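Local coordinates for protein ATP-dependent zinc metalloprotease FtsH (Thermotoga maritima, PDB 4M8A) that probably degrades cytoplasmic and membrane proteins as a processive, ATP-dependent zinc metallopeptidase, of which this chain is the periplasmic domain, at residues B[21-26]-B[64-69]; B[11-16]-B[58-63]; B[32-37]-B[46-51]; B[5-10]-B[42-47]. All blocks are in the same frame, centred on the assembly; numbering follows the deposited sequence.

Contact 1. Residues B[21-26]-B[64-69]; sequences SVVSEV and KGIKVS
Glu-25 and Lys-67 face each other where strands 23-26 and 67-69 run parallel, their CA atoms 4.4 Å apart. Three backbone hydrogen bonds join the strands: Lys-67 N gives to Ser-24 O, Val-26 N to Lys-67 O, and Ser-69 N to Val-26 O. The second is the shortest, 2.8 Å from Val-26 N to Lys-67 O. Among the polar side chains, CG of Glu-25 stands anti to the backbone N (chi1 -179°), and the extended chain lies alongside the equally extended Lys-67, both pointing the same way. Glu-25 OE2 comes 3.7 Å from Lys-67 CD, but at 4.1 Å from Lys-67 NZ it forms no salt bridge. Instead, a water accepts from Lys-67 NZ and donates to Glu-25 OE1. Ser-69 OG sits 3.0 Å from Glu-25 OE2, within hydrogen-bonding distance. An alanine in place of Glu-25 would probably leave Ser-69 OG without this carboxylate neighbour, the water without its acceptor and the lysine chain without its flank. Apolar contact centres on Ile-66, whose CG2 lies 3.9 Å from Val-23 CG1 and 3.9 Å from Val-26 CG2. Leu-61 of helix 55-63 also touches Ile-66. Thr-10 OG1 of the second subunit hydrogen-bonds Ile-66 O and Val-68 N, so this edge of the chain is also an interface. The arrangement is the parallel pair of a mixed beta sheet, with a classic beta bulge at Ser-24 and Glu-25, both opposite Tyr-37 of strand 33-38.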
loop_
_atom_site.group_PDB
_atom_site.type_symbol
_atom_site.label_atom_id
_atom_site.label_comp_id
_atom_site.label_asym_id
_atom_site.label_seq_id
_atom_site.Cartn_x
_atom_site.Cartn_y
_atom_site.Cartn_z
ATOM N N SER B 21 1.533 12.674 7.531
ATOM C CA SER B 21 0.646 12.216 8.606
ATOM C C SER B 21 1.314 12.225 9.958
ATOM O O SER B 21 2.426 11.717 10.151
ATOM C CB SER B 21 -0.021 10.861 8.366
ATOM O OG SER B 21 -0.800 10.509 9.510
ATOM N N VAL B 22 0.608 12.820 10.903
ATOM C CA VAL B 22 1.121 13.021 12.232
ATOM C C VAL B 22 0.716 11.835 13.106
ATOM O O VAL B 22 1.071 11.785 14.270
ATOM C CB VAL B 22 0.579 14.355 12.817
ATOM C CG1 VAL B 22 -0.912 14.242 13.117
ATOM C CG2 VAL B 22 1.364 14.788 14.058
ATOM N N VAL B 23 0.005 10.854 12.544
ATOM C CA VAL B 23 -0.486 9.738 13.373
ATOM C C VAL B 23 0.604 8.713 13.692
ATOM O O VAL B 23 1.219 8.133 12.783
ATOM C CB VAL B 23 -1.714 9.010 12.777
ATOM C CG1 VAL B 23 -2.183 7.893 13.717
ATOM C CG2 VAL B 23 -2.852 10.000 12.507
ATOM N N SER B 24 0.830 8.472 14.984
ATOM C CA SER B 24 1.837 7.491 15.391
ATOM C C SER B 24 1.232 6.159 15.801
ATOM O O SER B 24 1.819 5.112 15.544
ATOM C CB SER B 24 2.707 8.035 16.520
ATOM O OG SER B 24 1.910 8.507 17.578
ATOM N N GLU B 25 0.067 6.189 16.438
ATOM C CA GLU B 25 -0.501 4.966 16.992
ATOM C C GLU B 25 -2.014 5.060 17.018
ATOM O O GLU B 25 -2.575 6.127 17.292
ATOM C CB GLU B 25 0.025 4.681 18.421
ATOM C CG GLU B 25 -0.553 3.387 19.011
ATOM C CD GLU B 25 0.079 2.984 20.315
ATOM O OE1 GLU B 25 0.743 3.836 20.928
ATOM O OE2 GLU B 25 -0.098 1.813 20.725
ATOM N N VAL B 26 -2.663 3.936 16.729
ATOM C CA VAL B 26 -4.096 3.808 16.902
ATOM C C VAL B 26 -4.355 2.601 17.779
ATOM O O VAL B 26 -3.956 1.487 17.442
ATOM C CB VAL B 26 -4.826 3.650 15.548
ATOM C CG1 VAL B 26 -6.315 3.475 15.763
ATOM C CG2 VAL B 26 -4.550 4.877 14.651
ATOM N N LYS B 64 1.052 2.009 6.403
ATOM C CA LYS B 64 1.641 3.330 6.618
ATOM C C LYS B 64 2.663 3.322 7.739
ATOM O O LYS B 64 3.351 4.316 7.973
ATOM C CB LYS B 64 0.551 4.358 6.923
ATOM C CG LYS B 64 -0.355 4.631 5.736
ATOM C CD LYS B 64 -1.378 5.678 6.087
ATOM C CE LYS B 64 -0.683 6.919 6.618
ATOM N NZ LYS B 64 0.166 7.574 5.581
ATOM N N GLY B 65 2.772 2.191 8.422
ATOM C CA GLY B 65 3.701 2.064 9.527
ATOM C C GLY B 65 3.143 2.603 10.826
ATOM O O GLY B 65 3.871 2.695 11.813
ATOM N N ILE B 66 1.848 2.939 10.833
ATOM C CA ILE B 66 1.176 3.387 12.055
ATOM C C ILE B 66 1.057 2.189 12.982
ATOM O O ILE B 66 0.752 1.083 12.539
ATOM C CB ILE B 66 -0.204 4.004 11.747
ATOM C CG1 ILE B 66 -0.019 5.293 10.930
ATOM C CG2 ILE B 66 -1.005 4.253 13.042
ATOM C CD1 ILE B 66 -1.279 5.799 10.278
ATOM N N LYS B 67 1.368 2.387 14.254
ATOM C CA LYS B 67 1.278 1.311 15.227
ATOM C C LYS B 67 -0.184 1.045 15.536
ATOM O O LYS B 67 -0.897 1.935 16.004
ATOM C CB LYS B 67 2.024 1.695 16.506
ATOM C CG LYS B 67 2.044 0.598 17.562
ATOM C CD LYS B 67 2.938 1.012 18.739
ATOM C CE LYS B 67 2.980 -0.085 19.796
ATOM N NZ LYS B 67 3.760 0.360 20.996
ATOM N N VAL B 68 -0.635 -0.178 15.287
ATOM C CA VAL B 68 -2.016 -0.563 15.572
ATOM C C VAL B 68 -2.000 -1.596 16.685
ATOM O O VAL B 68 -1.313 -2.619 16.578
ATOM C CB VAL B 68 -2.694 -1.165 14.330
ATOM C CG1 VAL B 68 -4.097 -1.660 14.676
ATOM C CG2 VAL B 68 -2.712 -0.142 13.197
ATOM N N SER B 69 -2.756 -1.329 17.747
ATOM C CA SER B 69 -2.749 -2.138 18.975
ATOM C C SER B 69 -4.178 -2.361 19.415
ATOM O O SER B 69 -4.924 -1.395 19.547
ATOM C CB SER B 69 -2.056 -1.369 20.113
ATOM O OG SER B 69 -0.729 -0.971 19.743
HETATM O O HOH W 1 2.963 2.846 21.998
#

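Contact 2. Residues B[11-16]-B[58-63]; sequences SFVQMV and IEKLVS
Val-16 and Leu-61 make the tight part of this helix pair: Leu-61 CD2 rests against both methyls of Val-16, 3.7 Å from Val-16 CG2 and 3.8 Å from Val-16 CG1. The two side chains cross at about a right angle. Phe-12 reaches the same methyl more loosely with the far end of its ring, Phe-12 CZ lying 4.3 Å from Leu-61 CD2. On the sheet side, Phe-12 also meets Val-26, Leu-34 and Val-36, and Leu-61 meets Val-68, so this half of the contact belongs to the buried core.

The other side, at Lys-60 and Val-13, is looser and partly exposed. Lys-60, with CG anti to the backbone N (chi1 174°) and its chain extended from there, reaches across to helix 9-17 and lays Lys-60 CE 3.8 Å from Val-16 CG1. Lys-60 NZ lies 4.4 Å from Val-13 CG1 and has a long, weak ion pair with Glu-17 OE2. No hydrogen bond crosses between the segments, and the axes stay 12.1 Å apart, so the helices meet through side chains and not through their backbones. Val-62 of the fourth subunit packs on Val-13. Helices 9-17 and 55-63, their segments inclined by 34°, thus lie over one face of the mixed sheet, the two-layer alpha-beta arrangement of this periplasmic domain.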
loop_
_atom_site.group_PDB
_atom_site.type_symbol
_atom_site.label_atom_id
_atom_site.label_comp_id
_atom_site.label_asym_id
_atom_site.label_seq_id
_atom_site.Cartn_x
_atom_site.Cartn_y
_atom_site.Cartn_z
ATOM N N SER B 11 -12.442 13.299 10.577
ATOM C CA SER B 11 -11.204 14.011 10.870
ATOM C C SER B 11 -10.056 13.034 11.134
ATOM O O SER B 11 -8.913 13.310 10.771
ATOM C CB SER B 11 -11.381 14.978 12.041
ATOM O OG SER B 11 -12.170 16.107 11.675
ATOM N N PHE B 12 -10.371 11.892 11.736
ATOM C CA PHE B 12 -9.391 10.832 11.958
ATOM C C PHE B 12 -8.855 10.318 10.628
ATOM O O PHE B 12 -7.643 10.217 10.436
ATOM C CB PHE B 12 -10.028 9.684 12.746
ATOM C CG PHE B 12 -9.246 8.395 12.699
ATOM C CD1 PHE B 12 -7.971 8.311 13.238
ATOM C CD2 PHE B 12 -9.804 7.259 12.125
ATOM C CE1 PHE B 12 -7.254 7.118 13.189
ATOM C CE2 PHE B 12 -9.103 6.065 12.079
ATOM C CZ PHE B 12 -7.825 5.989 12.615
ATOM N N VAL B 13 -9.760 9.988 9.708
ATOM C CA VAL B 13 -9.348 9.537 8.382
ATOM C C VAL B 13 -8.494 10.602 7.695
ATOM O O VAL B 13 -7.469 10.274 7.084
ATOM C CB VAL B 13 -10.560 9.117 7.518
ATOM C CG1 VAL B 13 -10.136 8.822 6.108
ATOM C CG2 VAL B 13 -11.248 7.905 8.141
ATOM N N GLN B 14 -8.909 11.869 7.837
ATOM C CA GLN B 14 -8.178 13.052 7.341
ATOM C C GLN B 14 -6.727 13.097 7.834
ATOM O O GLN B 14 -5.807 13.470 7.096
ATOM C CB GLN B 14 -8.893 14.352 7.770
ATOM C CG GLN B 14 -9.947 14.890 6.795
ATOM C CD GLN B 14 -10.827 16.019 7.356
ATOM O OE1 GLN B 14 -10.645 16.489 8.481
ATOM N NE2 GLN B 14 -11.796 16.449 6.555
ATOM N N MET B 15 -6.538 12.724 9.093
ATOM C CA MET B 15 -5.217 12.694 9.724
ATOM C C MET B 15 -4.364 11.535 9.236
ATOM O O MET B 15 -3.158 11.681 9.019
ATOM C CB MET B 15 -5.355 12.639 11.242
ATOM C CG MET B 15 -5.795 13.949 11.813
ATOM S SD MET B 15 -6.105 13.823 13.568
ATOM C CE MET B 15 -4.563 13.138 14.133
ATOM N N VAL B 16 -4.995 10.384 9.066
ATOM C CA VAL B 16 -4.302 9.228 8.525
ATOM C C VAL B 16 -3.802 9.510 7.102
ATOM O O VAL B 16 -2.651 9.196 6.762
ATOM C CB VAL B 16 -5.206 7.979 8.570
ATOM C CG1 VAL B 16 -4.551 6.810 7.844
ATOM C CG2 VAL B 16 -5.510 7.611 10.018
ATOM N N ILE B 58 -7.626 -1.186 8.723
ATOM C CA ILE B 58 -6.530 -1.724 9.521
ATOM C C ILE B 58 -5.281 -1.985 8.689
ATOM O O ILE B 58 -4.183 -1.606 9.082
ATOM C CB ILE B 58 -6.981 -2.979 10.309
ATOM C CG1 ILE B 58 -8.033 -2.544 11.340
ATOM C CG2 ILE B 58 -5.799 -3.643 10.997
ATOM C CD1 ILE B 58 -8.859 -3.670 11.955
ATOM N N GLU B 59 -5.424 -2.610 7.535
ATOM C CA GLU B 59 -4.215 -2.882 6.779
ATOM C C GLU B 59 -3.642 -1.593 6.192
ATOM O O GLU B 59 -2.428 -1.476 6.039
ATOM C CB GLU B 59 -4.421 -3.994 5.744
ATOM C CG GLU B 59 -4.843 -5.345 6.349
ATOM C CD GLU B 59 -3.830 -5.954 7.328
ATOM O OE1 GLU B 59 -2.603 -5.762 7.157
ATOM O OE2 GLU B 59 -4.268 -6.663 8.261
ATOM N N LYS B 60 -4.505 -0.612 5.921
ATOM C CA LYS B 60 -4.051 0.726 5.522
ATOM C C LYS B 60 -3.190 1.398 6.599
ATOM O O LYS B 60 -2.118 1.941 6.305
ATOM C CB LYS B 60 -5.245 1.626 5.196
ATOM C CG LYS B 60 -4.894 3.086 4.896
ATOM C CD LYS B 60 -6.164 3.892 4.612
ATOM C CE LYS B 60 -5.910 5.393 4.611
ATOM N NZ LYS B 60 -7.141 6.164 4.252
ATOM N N LEU B 61 -3.666 1.393 7.842
ATOM C CA LEU B 61 -2.869 1.887 8.948
ATOM C C LEU B 61 -1.539 1.147 9.028
ATOM O O LEU B 61 -0.481 1.774 9.136
ATOM C CB LEU B 61 -3.632 1.702 10.258
ATOM C CG LEU B 61 -4.928 2.508 10.426
ATOM C CD1 LEU B 61 -5.621 2.080 11.705
ATOM C CD2 LEU B 61 -4.667 4.006 10.416
ATOM N N VAL B 62 -1.580 -0.183 8.973
ATOM C CA VAL B 62 -0.345 -0.960 9.085
ATOM C C VAL B 62 0.640 -0.652 7.950
ATOM O O VAL B 62 1.855 -0.505 8.170
ATOM C CB VAL B 62 -0.637 -2.486 9.160
ATOM C CG1 VAL B 62 0.661 -3.302 9.076
ATOM C CG2 VAL B 62 -1.395 -2.811 10.434
ATOM N N SER B 63 0.119 -0.532 6.734
ATOM C CA SER B 63 0.959 -0.288 5.565
ATOM C C SER B 63 1.652 1.075 5.659
ATOM O O SER B 63 2.720 1.261 5.094
ATOM C CB SER B 63 0.115 -0.373 4.290
ATOM O OG SER B 63 -0.705 0.775 4.142
#

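Contact 3. Residues B[32-37]-B[46-51]; sequences GVLRVY and VDAPWA
The beta hairpin of strands 33-38 and 43-47 ends here, with Leu-34 and Val-46 as an antiparallel hydrogen-bonded pair. Leu-34 N gives to Val-46 O at 2.8 Å, nearly straight with an N-H...O angle of 171°, and Val-46 N returns a bond to Leu-34 O. Val-33 and Asp-47 form the adjoining non-hydrogen-bonded pair. Beyond it, Ala-48 N gives to Gly-32 O at 3.0 Å, nearly in line with the carbonyl bond. Gly-32 has a positive phi of 84°; a CB there would be tight against Pro-49 CA and against the preceding carbonyl O, so glycine suits the position.

On the face under helix 9-17, Val-46 CG2 touches Val-36 CG2 at 3.8 Å, and Leu-34 CB faces Val-46 CB at 4.1 Å. Leu-34 CD1 reaches past the strand to Ala-51 CB (4.0 Å). Phe-12 closes over Leu-34, Val-36 and Val-46. The chemistry thus differs by face: one is hydrocarbon under the helix, while the other carries Val-33, which packs on Arg-72 of the fourth subunit, and the Asp-47 carboxylate, whose OD1 makes a salt bridge with that same arginine. The exit of the strand is tied down by the backbone bond at Gly-32.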
loop_
_atom_site.group_PDB
_atom_site.type_symbol
_atom_site.label_atom_id
_atom_site.label_comp_id
_atom_site.label_asym_id
_atom_site.label_seq_id
_atom_site.Cartn_x
_atom_site.Cartn_y
_atom_site.Cartn_z
ATOM N N GLY B 32 -15.064 -0.134 21.130
ATOM C CA GLY B 32 -15.388 0.600 19.915
ATOM C C GLY B 32 -14.853 2.022 19.862
ATOM O O GLY B 32 -15.190 2.788 18.965
ATOM N N VAL B 33 -14.042 2.394 20.842
ATOM C CA VAL B 33 -13.368 3.680 20.813
ATOM C C VAL B 33 -11.958 3.478 20.296
ATOM O O VAL B 33 -11.283 2.522 20.669
ATOM C CB VAL B 33 -13.319 4.290 22.222
ATOM C CG1 VAL B 33 -12.436 5.542 22.254
ATOM C CG2 VAL B 33 -14.726 4.583 22.717
ATOM N N LEU B 34 -11.525 4.363 19.402
ATOM C CA LEU B 34 -10.145 4.369 18.970
ATOM C C LEU B 34 -9.425 5.468 19.708
ATOM O O LEU B 34 -9.899 6.594 19.764
ATOM C CB LEU B 34 -10.037 4.675 17.471
ATOM C CG LEU B 34 -10.952 3.932 16.504
ATOM C CD1 LEU B 34 -10.700 4.413 15.093
ATOM C CD2 LEU B 34 -10.763 2.429 16.606
ATOM N N ARG B 35 -8.281 5.153 20.296
ATOM C CA ARG B 35 -7.442 6.198 20.847
ATOM C C ARG B 35 -6.316 6.432 19.865
ATOM O O ARG B 35 -5.588 5.504 19.489
ATOM C CB ARG B 35 -6.903 5.809 22.215
ATOM C CG ARG B 35 -7.932 5.896 23.317
ATOM C CD ARG B 35 -7.241 5.883 24.651
ATOM N NE ARG B 35 -7.375 4.593 25.308
ATOM C CZ ARG B 35 -6.413 3.683 25.380
ATOM N NH1 ARG B 35 -5.217 3.908 24.837
ATOM N NH2 ARG B 35 -6.653 2.550 26.013
ATOM N N VAL B 36 -6.199 7.677 19.434
ATOM C CA VAL B 36 -5.310 8.041 18.342
ATOM C C VAL B 36 -4.205 8.965 18.860
ATOM O O VAL B 36 -4.469 10.041 19.376
ATOM C CB VAL B 36 -6.094 8.736 17.217
ATOM C CG1 VAL B 36 -5.174 9.124 16.068
ATOM C CG2 VAL B 36 -7.241 7.842 16.739
ATOM N N TYR B 37 -2.969 8.518 18.732
ATOM C CA TYR B 37 -1.813 9.257 19.215
ATOM C C TYR B 37 -1.071 9.882 18.049
ATOM O O TYR B 37 -0.906 9.260 17.007
ATOM C CB TYR B 37 -0.874 8.321 19.982
ATOM C CG TYR B 37 -1.489 7.713 21.215
ATOM C CD1 TYR B 37 -2.309 6.580 21.134
ATOM C CD2 TYR B 37 -1.254 8.265 22.470
ATOM C CE1 TYR B 37 -2.871 6.024 22.276
ATOM C CE2 TYR B 37 -1.810 7.717 23.611
ATOM C CZ TYR B 37 -2.623 6.602 23.512
ATOM O OH TYR B 37 -3.191 6.067 24.657
ATOM N N VAL B 46 -11.799 8.660 19.335
ATOM C CA VAL B 46 -12.710 8.557 18.210
ATOM C C VAL B 46 -13.726 7.453 18.508
ATOM O O VAL B 46 -13.368 6.272 18.628
ATOM C CB VAL B 46 -11.968 8.202 16.897
ATOM C CG1 VAL B 46 -12.956 8.179 15.721
ATOM C CG2 VAL B 46 -10.832 9.175 16.632
ATOM N N ASP B 47 -14.995 7.829 18.616
ATOM C CA ASP B 47 -16.052 6.855 18.871
ATOM C C ASP B 47 -16.466 6.264 17.533
ATOM O O ASP B 47 -17.162 6.915 16.752
ATOM C CB ASP B 47 -17.234 7.539 19.565
ATOM C CG ASP B 47 -18.297 6.553 20.045
ATOM O OD1 ASP B 47 -18.405 5.431 19.491
ATOM O OD2 ASP B 47 -19.039 6.908 20.983
ATOM N N ALA B 48 -16.013 5.046 17.249
ATOM C CA ALA B 48 -16.196 4.458 15.918
ATOM C C ALA B 48 -16.254 2.936 15.986
ATOM O O ALA B 48 -15.306 2.265 15.573
ATOM C CB ALA B 48 -15.068 4.894 14.973
ATOM N N PRO B 49 -17.374 2.384 16.490
ATOM C CA PRO B 49 -17.474 0.925 16.642
ATOM C C PRO B 49 -17.355 0.158 15.320
ATOM O O PRO B 49 -17.000 -1.020 15.346
ATOM C CB PRO B 49 -18.870 0.722 17.244
ATOM C CG PRO B 49 -19.206 2.031 17.898
ATOM C CD PRO B 49 -18.520 3.090 17.092
ATOM N N TRP B 50 -17.633 0.817 14.197
ATOM C CA TRP B 50 -17.547 0.186 12.879
ATOM C C TRP B 50 -16.110 -0.087 12.451
ATOM O O TRP B 50 -15.868 -0.920 11.591
ATOM C CB TRP B 50 -18.217 1.059 11.818
ATOM C CG TRP B 50 -17.738 2.483 11.828
ATOM C CD1 TRP B 50 -16.690 3.003 11.128
ATOM C CD2 TRP B 50 -18.306 3.570 12.569
ATOM N NE1 TRP B 50 -16.563 4.348 11.390
ATOM C CE2 TRP B 50 -17.544 4.722 12.274
ATOM C CE3 TRP B 50 -19.372 3.679 13.470
ATOM C CZ2 TRP B 50 -17.821 5.972 12.839
ATOM C CZ3 TRP B 50 -19.653 4.926 14.028
ATOM C CH2 TRP B 50 -18.881 6.053 13.708
ATOM N N ALA B 51 -15.163 0.628 13.046
ATOM C CA ALA B 51 -13.787 0.562 12.597
ATOM C C ALA B 51 -13.077 -0.706 13.049
ATOM O O ALA B 51 -12.107 -1.117 12.434
ATOM C CB ALA B 51 -13.035 1.784 13.096
#

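Contact 4. Residues B[5-10]-B[42-47]; sequences SKLSYT and RVYEVD
Tyr-44 lies beside Ser-5 and Leu-7, its ring set by CG standing anti to the carbonyl carbon (chi1 -61°). In that position Ser-5 O comes near the ring plane at its edge, and Ser-5 CB lies 3.7 Å from Tyr-44 CD1. Leu-7, with CG anti to the backbone N (chi1 179°), turns toward the strand and wedges Leu-7 CD2 between two residues, 3.7 Å from Tyr-44 CB and 3.8 Å from Val-46 CG2. Phe-12 and Met-15 of helix 9-17 also meet Leu-7. The hydroxyl end of the Tyr-44 ring reaches over the guanidinium of Arg-42, with Tyr-44 CZ 3.7 Å above the centre of its plane. At the edge of that plane Arg-42 NH2 gives a weak hydrogen bond to Ser-5 OG (2.9 Å). The N-terminal residues 5-7 run beside strand 43-47, the outermost strand of the chain's sheet on this side, joined to it by a single bridge between Lys-6 and Glu-45. The backbone bonds there are Ser-5 N to Val-43 O, Glu-45 N to Ser-5 O (2.9 Å) and Leu-7 N to Glu-45 O. An alanine in place of Tyr-44 would probably leave the Arg-42 guanidinium without its ring neighbour and freer to turn, and open a gap beside Ser-5 CB. Past the bridge, Ser-8 is the N-cap residue of helix 9-17, its OG accepting from Ser-11 N. Val-46 CG1 meets the edge of the Tyr-9 ring, 4.2 Å from Tyr-9 CD1, and a water donates to Asp-47 O while taking a weak bond from Tyr-9 N.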
loop_
_atom_site.group_PDB
_atom_site.type_symbol
_atom_site.label_atom_id
_atom_site.label_comp_id
_atom_site.label_asym_id
_atom_site.label_seq_id
_atom_site.Cartn_x
_atom_site.Cartn_y
_atom_site.Cartn_z
ATOM N N SER B 5 -8.764 14.472 23.375
ATOM C CA SER B 5 -9.699 15.349 22.672
ATOM C C SER B 5 -10.626 14.556 21.746
ATOM O O SER B 5 -10.198 13.649 21.030
ATOM C CB SER B 5 -8.937 16.408 21.877
ATOM O OG SER B 5 -8.212 17.260 22.747
ATOM N N LYS B 6 -11.907 14.891 21.758
ATOM C CA LYS B 6 -12.851 14.225 20.870
ATOM C C LYS B 6 -12.478 14.534 19.424
ATOM O O LYS B 6 -12.167 15.675 19.086
ATOM C CB LYS B 6 -14.274 14.699 21.182
ATOM C CG LYS B 6 -15.364 14.156 20.260
ATOM C CD LYS B 6 -15.513 12.641 20.385
ATOM C CE LYS B 6 -16.799 12.143 19.712
ATOM N NZ LYS B 6 -16.772 12.252 18.221
ATOM N N LEU B 7 -12.487 13.506 18.583
ATOM C CA LEU B 7 -12.130 13.637 17.179
ATOM C C LEU B 7 -13.149 12.851 16.352
ATOM O O LEU B 7 -13.447 11.698 16.658
ATOM C CB LEU B 7 -10.719 13.076 16.975
ATOM C CG LEU B 7 -10.109 13.064 15.581
ATOM C CD1 LEU B 7 -9.845 14.484 15.127
ATOM C CD2 LEU B 7 -8.815 12.264 15.598
ATOM N N SER B 8 -13.701 13.464 15.315
ATOM C CA SER B 8 -14.677 12.759 14.487
ATOM C C SER B 8 -13.976 11.676 13.666
ATOM O O SER B 8 -12.765 11.752 13.413
ATOM C CB SER B 8 -15.425 13.732 13.553
ATOM O OG SER B 8 -14.585 14.160 12.488
ATOM N N TYR B 9 -14.737 10.678 13.233
ATOM C CA TYR B 9 -14.191 9.661 12.351
ATOM C C TYR B 9 -13.647 10.286 11.061
ATOM O O TYR B 9 -12.558 9.935 10.602
ATOM C CB TYR B 9 -15.209 8.538 12.071
ATOM C CG TYR B 9 -14.584 7.416 11.280
ATOM C CD1 TYR B 9 -13.679 6.540 11.873
ATOM C CD2 TYR B 9 -14.857 7.258 9.934
ATOM C CE1 TYR B 9 -13.086 5.533 11.148
ATOM C CE2 TYR B 9 -14.256 6.237 9.196
ATOM C CZ TYR B 9 -13.372 5.386 9.813
ATOM O OH TYR B 9 -12.747 4.381 9.104
ATOM N N THR B 10 -14.381 11.233 10.485
ATOM C CA THR B 10 -13.913 11.881 9.263
ATOM C C THR B 10 -12.570 12.577 9.468
ATOM O O THR B 10 -11.660 12.446 8.645
ATOM C CB THR B 10 -14.948 12.887 8.759
ATOM O OG1 THR B 10 -16.176 12.193 8.551
ATOM C CG2 THR B 10 -14.516 13.505 7.438
ATOM N N ARG B 42 -0.030 14.436 21.127
ATOM C CA ARG B 42 -1.432 14.576 21.491
ATOM C C ARG B 42 -2.138 13.231 21.384
ATOM O O ARG B 42 -1.662 12.295 20.727
ATOM C CB ARG B 42 -2.140 15.610 20.611
ATOM C CG ARG B 42 -1.695 17.050 20.862
ATOM C CD ARG B 42 -2.671 18.055 20.255
ATOM N NE ARG B 42 -3.987 18.020 20.901
ATOM C CZ ARG B 42 -5.051 18.702 20.479
ATOM N NH1 ARG B 42 -4.966 19.473 19.401
ATOM N NH2 ARG B 42 -6.205 18.608 21.129
ATOM N N VAL B 43 -3.271 13.132 22.058
ATOM C CA VAL B 43 -4.098 11.939 21.996
ATOM C C VAL B 43 -5.551 12.359 21.798
ATOM O O VAL B 43 -6.015 13.359 22.358
ATOM C CB VAL B 43 -3.917 11.022 23.230
ATOM C CG1 VAL B 43 -4.356 11.731 24.514
ATOM C CG2 VAL B 43 -4.704 9.731 23.054
ATOM N N TYR B 44 -6.249 11.597 20.965
ATOM C CA TYR B 44 -7.621 11.866 20.595
ATOM C C TYR B 44 -8.449 10.621 20.814
ATOM O O TYR B 44 -7.936 9.498 20.746
ATOM C CB TYR B 44 -7.698 12.254 19.119
ATOM C CG TYR B 44 -6.926 13.500 18.780
ATOM C CD1 TYR B 44 -7.511 14.754 18.912
ATOM C CD2 TYR B 44 -5.598 13.432 18.361
ATOM C CE1 TYR B 44 -6.808 15.899 18.608
ATOM C CE2 TYR B 44 -4.880 14.575 18.065
ATOM C CZ TYR B 44 -5.488 15.809 18.188
ATOM O OH TYR B 44 -4.787 16.969 17.887
ATOM N N GLU B 45 -9.738 10.819 21.050
ATOM C CA GLU B 45 -10.681 9.730 21.198
ATOM C C GLU B 45 -11.691 9.772 20.054
ATOM O O GLU B 45 -12.348 10.793 19.825
ATOM C CB GLU B 45 -11.376 9.845 22.564
ATOM C CG GLU B 45 -12.585 8.972 22.751
ATOM C CD GLU B 45 -13.165 9.075 24.154
ATOM O OE1 GLU B 45 -12.396 9.321 25.114
ATOM O OE2 GLU B 45 -14.396 8.916 24.291
ATOM N N VAL B 46 -11.799 8.660 19.335
ATOM C CA VAL B 46 -12.710 8.557 18.210
ATOM C C VAL B 46 -13.726 7.453 18.508
ATOM O O VAL B 46 -13.368 6.272 18.628
ATOM C CB VAL B 46 -11.968 8.202 16.897
ATOM C CG1 VAL B 46 -12.956 8.179 15.721
ATOM C CG2 VAL B 46 -10.832 9.175 16.632
ATOM N N ASP B 47 -14.995 7.829 18.616
ATOM C CA ASP B 47 -16.052 6.855 18.871
ATOM C C ASP B 47 -16.466 6.264 17.533
ATOM O O ASP B 47 -17.162 6.915 16.752
ATOM C CB ASP B 47 -17.234 7.539 19.565
ATOM C CG ASP B 47 -18.297 6.553 20.045
ATOM O OD1 ASP B 47 -18.405 5.431 19.491
ATOM O OD2 ASP B 47 -19.039 6.908 20.983
HETATM O O HOH W 2 -16.456 9.218 15.454
#

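Contacts 1, 3 and 4 lie along one mixed sheet with strand order 43-47, 33-38, 23-29, 67-71: contact 4 borders one outer strand, contact 3 pairs that strand with 33-38 in a hairpin, and contact 1 holds the other outer strand. Contacts 1 and 3, their centres 13 Å apart, lie on opposite sides of the chain's centre. Contact 2 joins the two helices above the sheet, and Phe-12 packs from it onto contact 3. Along the chain, contacts 1, 2 and 4 interleave, while contact 3 falls within the spans of 1 and 2, so residues far apart in sequence meet in one compact domain. Contacts 1 and 2 meet the second subunit, and contacts 3 and 4 the fourth, linking the core to the six-chain assembly.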